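Local structure of periplasmic oligopeptide-binding protein (Burkholderia pseudomallei, 3ZS6) at residues A[392-396]-A[397-401]. The protein binds peptides in the periplasm, probably as the solute-binding component of an ABC transport system for their uptake. Numbering follows the deposited sequence.
Sequences KQRHD and GKVQI
Val399 folds back over the last turn of helix 387-395 and sets its two methyls on different neighbours. CG1 lies against the Gln393 side chain, 3.8 Å from Gln393 CB and 3.3 Å from Gln393 OE1, while CG2 faces the aliphatic root of Arg394, 4.0 Å from Arg394 CG. The glutamine chain runs roughly perpendicular to the valine, so that of the two methyls it is CG1 that meets it. A chi1 of -76° turns Gln393 CG away from the carbonyl carbon, and the straight chain carries the amide past the valine; OE1 is buried there against a methyl and has no polar partner in the model. The backbone here ends the helix in a Schellman motif. Gly397 takes positive phi (59°), Lys398 N bonds to Gln393 O at 2.9 Å, and Gly397 N to Arg394 O at 3.1 Å. Arg394 O also accepts a bond from the hydroxyl of Tyr265. Beyond the glycine, Lys398 runs fully extended and lies alongside Asp396, the two aimed in a common direction, so that its methylenes pass the aspartate CB, with Lys398 CE 3.9 Å from Asp396 CB. The charges approach without pairing: Asp396 OD2 and Lys398 NZ stay 4.4 Å apart, an attraction probably weakened by solvent at this exposed edge. From here the chain leads into strand 401-407, where Arg394 NH1 bonds to Arg403 O; the arginine side chain also packs on an apolar side chain of the bound peptide.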
ATOM      1  N   LYS A 392       4.960 -12.919   2.733  1.00 13.50           N
ATOM      2  CA  LYS A 392       4.406 -14.264   2.847  1.00 14.67           C
ATOM      3  C   LYS A 392       4.357 -14.715   4.301  1.00 16.75           C
ATOM      4  O   LYS A 392       3.362 -15.280   4.756  1.00 13.55           O
ATOM      5  CB  LYS A 392       5.219 -15.258   2.012  1.00 21.14           C
ATOM      6  CG  LYS A 392       5.126 -15.014   0.516  1.00 40.85           C
ATOM      7  CD  LYS A 392       5.940 -16.033  -0.276  1.00 56.04           C
ATOM      8  CE  LYS A 392       5.866 -15.761  -1.774  1.00 60.01           C
ATOM      9  NZ  LYS A 392       6.612 -16.783  -2.560  1.00 61.96           N
ATOM     10  N   GLN A 393       5.435 -14.465   5.037  1.00 15.19           N
ATOM     11  CA  GLN A 393       5.464 -14.871   6.439  1.00 18.82           C
ATOM     12  C   GLN A 393       4.360 -14.210   7.264  1.00 14.21           C
ATOM     13  O   GLN A 393       3.756 -14.854   8.118  1.00 13.82           O
ATOM     14  CB  GLN A 393       6.839 -14.612   7.057  1.00 17.62           C
ATOM     15  CG  GLN A 393       7.887 -15.636   6.633  1.00 23.30           C
ATOM     16  CD  GLN A 393       9.254 -15.339   7.221  1.00 35.79           C
ATOM     17  OE1 GLN A 393       9.530 -14.218   7.644  1.00 35.51           O
ATOM     18  NE2 GLN A 393      10.117 -16.349   7.256  1.00 42.76           N
ATOM     19  N   ARG A 394       4.095 -12.930   7.011  1.00 14.38           N
ATOM     20  CA  ARG A 394       3.023 -12.233   7.721  1.00  7.42           C
ATOM     21  C   ARG A 394       1.649 -12.843   7.386  1.00  8.26           C
ATOM     22  O   ARG A 394       0.835 -13.087   8.281  1.00 10.13           O
ATOM     23  CB  ARG A 394       3.064 -10.719   7.442  1.00  8.76           C
ATOM     24  CG  ARG A 394       4.306 -10.024   8.009  1.00  6.89           C
ATOM     25  CD  ARG A 394       4.327  -8.512   7.762  1.00 11.11           C
ATOM     26  NE  ARG A 394       3.899  -8.134   6.412  1.00 12.72           N
ATOM     27  CZ  ARG A 394       4.342  -7.077   5.729  1.00 17.70           C
ATOM     28  NH1 ARG A 394       5.279  -6.282   6.247  1.00 11.83           N
ATOM     29  NH2 ARG A 394       3.846  -6.815   4.513  1.00 12.86           N
ATOM     30  N   HIS A 395       1.394 -13.098   6.101  1.00 11.55           N
ATOM     31  CA  HIS A 395       0.146 -13.757   5.703  1.00 15.92           C
ATOM     32  C   HIS A 395      -0.032 -15.093   6.423  1.00 13.21           C
ATOM     33  O   HIS A 395      -1.143 -15.450   6.821  1.00 16.20           O
ATOM     34  CB  HIS A 395       0.087 -13.984   4.179  1.00 12.76           C
ATOM     35  CG  HIS A 395      -0.354 -12.783   3.399  1.00 17.22           C
ATOM     36  ND1 HIS A 395      -1.605 -12.221   3.543  1.00 17.40           N
ATOM     37  CD2 HIS A 395       0.286 -12.042   2.459  1.00 14.48           C
ATOM     38  CE1 HIS A 395      -1.713 -11.181   2.732  1.00 17.25           C
ATOM     39  NE2 HIS A 395      -0.580 -11.051   2.064  1.00 13.43           N
ATOM     40  N   ASP A 396       1.065 -15.832   6.578  1.00 11.83           N
ATOM     41  CA  ASP A 396       1.000 -17.199   7.100  1.00 13.28           C
ATOM     42  C   ASP A 396       1.198 -17.227   8.611  1.00 16.55           C
ATOM     43  O   ASP A 396       1.214 -18.300   9.227  1.00 18.36           O
ATOM     44  CB  ASP A 396       2.052 -18.101   6.428  1.00 15.27           C
ATOM     45  CG  ASP A 396       1.794 -18.307   4.933  1.00 22.16           C
ATOM     46  OD1 ASP A 396       0.688 -17.976   4.468  1.00 15.92           O
ATOM     47  OD2 ASP A 396       2.696 -18.808   4.224  1.00 22.89           O
ATOM     48  N   GLY A 397       1.361 -16.049   9.208  1.00  9.76           N
ATOM     49  CA  GLY A 397       1.593 -15.957  10.636  1.00 11.32           C
ATOM     50  C   GLY A 397       2.838 -16.701  11.102  1.00 13.27           C
ATOM     51  O   GLY A 397       2.857 -17.229  12.204  1.00 15.69           O
ATOM     52  N   LYS A 398       3.880 -16.739  10.268  1.00 14.72           N
ATOM     53  CA  LYS A 398       5.131 -17.414  10.631  1.00 19.75           C
ATOM     54  C   LYS A 398       6.151 -16.483  11.296  1.00 23.59           C
ATOM     55  O   LYS A 398       7.317 -16.845  11.491  1.00 18.92           O
ATOM     56  CB  LYS A 398       5.735 -18.100   9.405  1.00 21.07           C
ATOM     57  CG  LYS A 398       4.866 -19.249   8.916  1.00 27.16           C
ATOM     58  CD  LYS A 398       5.432 -19.935   7.693  1.00 24.00           C
ATOM     59  CE  LYS A 398       4.492 -21.044   7.244  1.00 21.11           C
ATOM     60  NZ  LYS A 398       5.099 -21.894   6.192  1.00 27.60           N
ATOM     61  N   VAL A 399       5.697 -15.283  11.641  1.00 18.89           N
ATOM     62  CA  VAL A 399       6.508 -14.312  12.365  1.00 14.86           C
ATOM     63  C   VAL A 399       5.659 -13.804  13.527  1.00 18.87           C
ATOM     64  O   VAL A 399       4.430 -13.826  13.450  1.00 18.05           O
ATOM     65  CB  VAL A 399       6.930 -13.135  11.445  1.00 15.21           C
ATOM     66  CG1 VAL A 399       8.022 -13.580  10.466  1.00 11.37           C
ATOM     67  CG2 VAL A 399       5.725 -12.591  10.678  1.00 14.57           C
ATOM     68  N   GLN A 400       6.309 -13.353  14.596  1.00 17.50           N
ATOM     69  CA  GLN A 400       5.608 -12.948  15.816  1.00 15.58           C
ATOM     70  C   GLN A 400       5.409 -11.436  15.866  1.00 15.21           C
ATOM     71  O   GLN A 400       4.296 -10.946  16.021  1.00 13.58           O
ATOM     72  CB  GLN A 400       6.394 -13.401  17.050  1.00 18.75           C
ATOM     73  CG  GLN A 400       6.440 -14.900  17.238  1.00 23.09           C
ATOM     74  CD  GLN A 400       7.205 -15.292  18.485  1.00 26.49           C
ATOM     75  OE1 GLN A 400       8.405 -15.021  18.598  1.00 22.75           O
ATOM     76  NE2 GLN A 400       6.511 -15.914  19.439  1.00 20.20           N
ATOM     77  N   ILE A 401       6.512 -10.707  15.762  1.00 13.75           N
ATOM     78  CA  ILE A 401       6.480  -9.261  15.631  1.00 14.19           C
ATOM     79  C   ILE A 401       7.206  -8.974  14.333  1.00 18.09           C
ATOM     80  O   ILE A 401       8.276  -9.533  14.089  1.00 16.44           O
ATOM     81  CB  ILE A 401       7.223  -8.568  16.787  1.00 13.95           C
ATOM     82  CG1 ILE A 401       6.678  -9.048  18.139  1.00 18.19           C
ATOM     83  CG2 ILE A 401       7.126  -7.060  16.647  1.00 11.39           C
ATOM     84  CD1 ILE A 401       7.337  -8.390  19.351  1.00 20.50           C
TER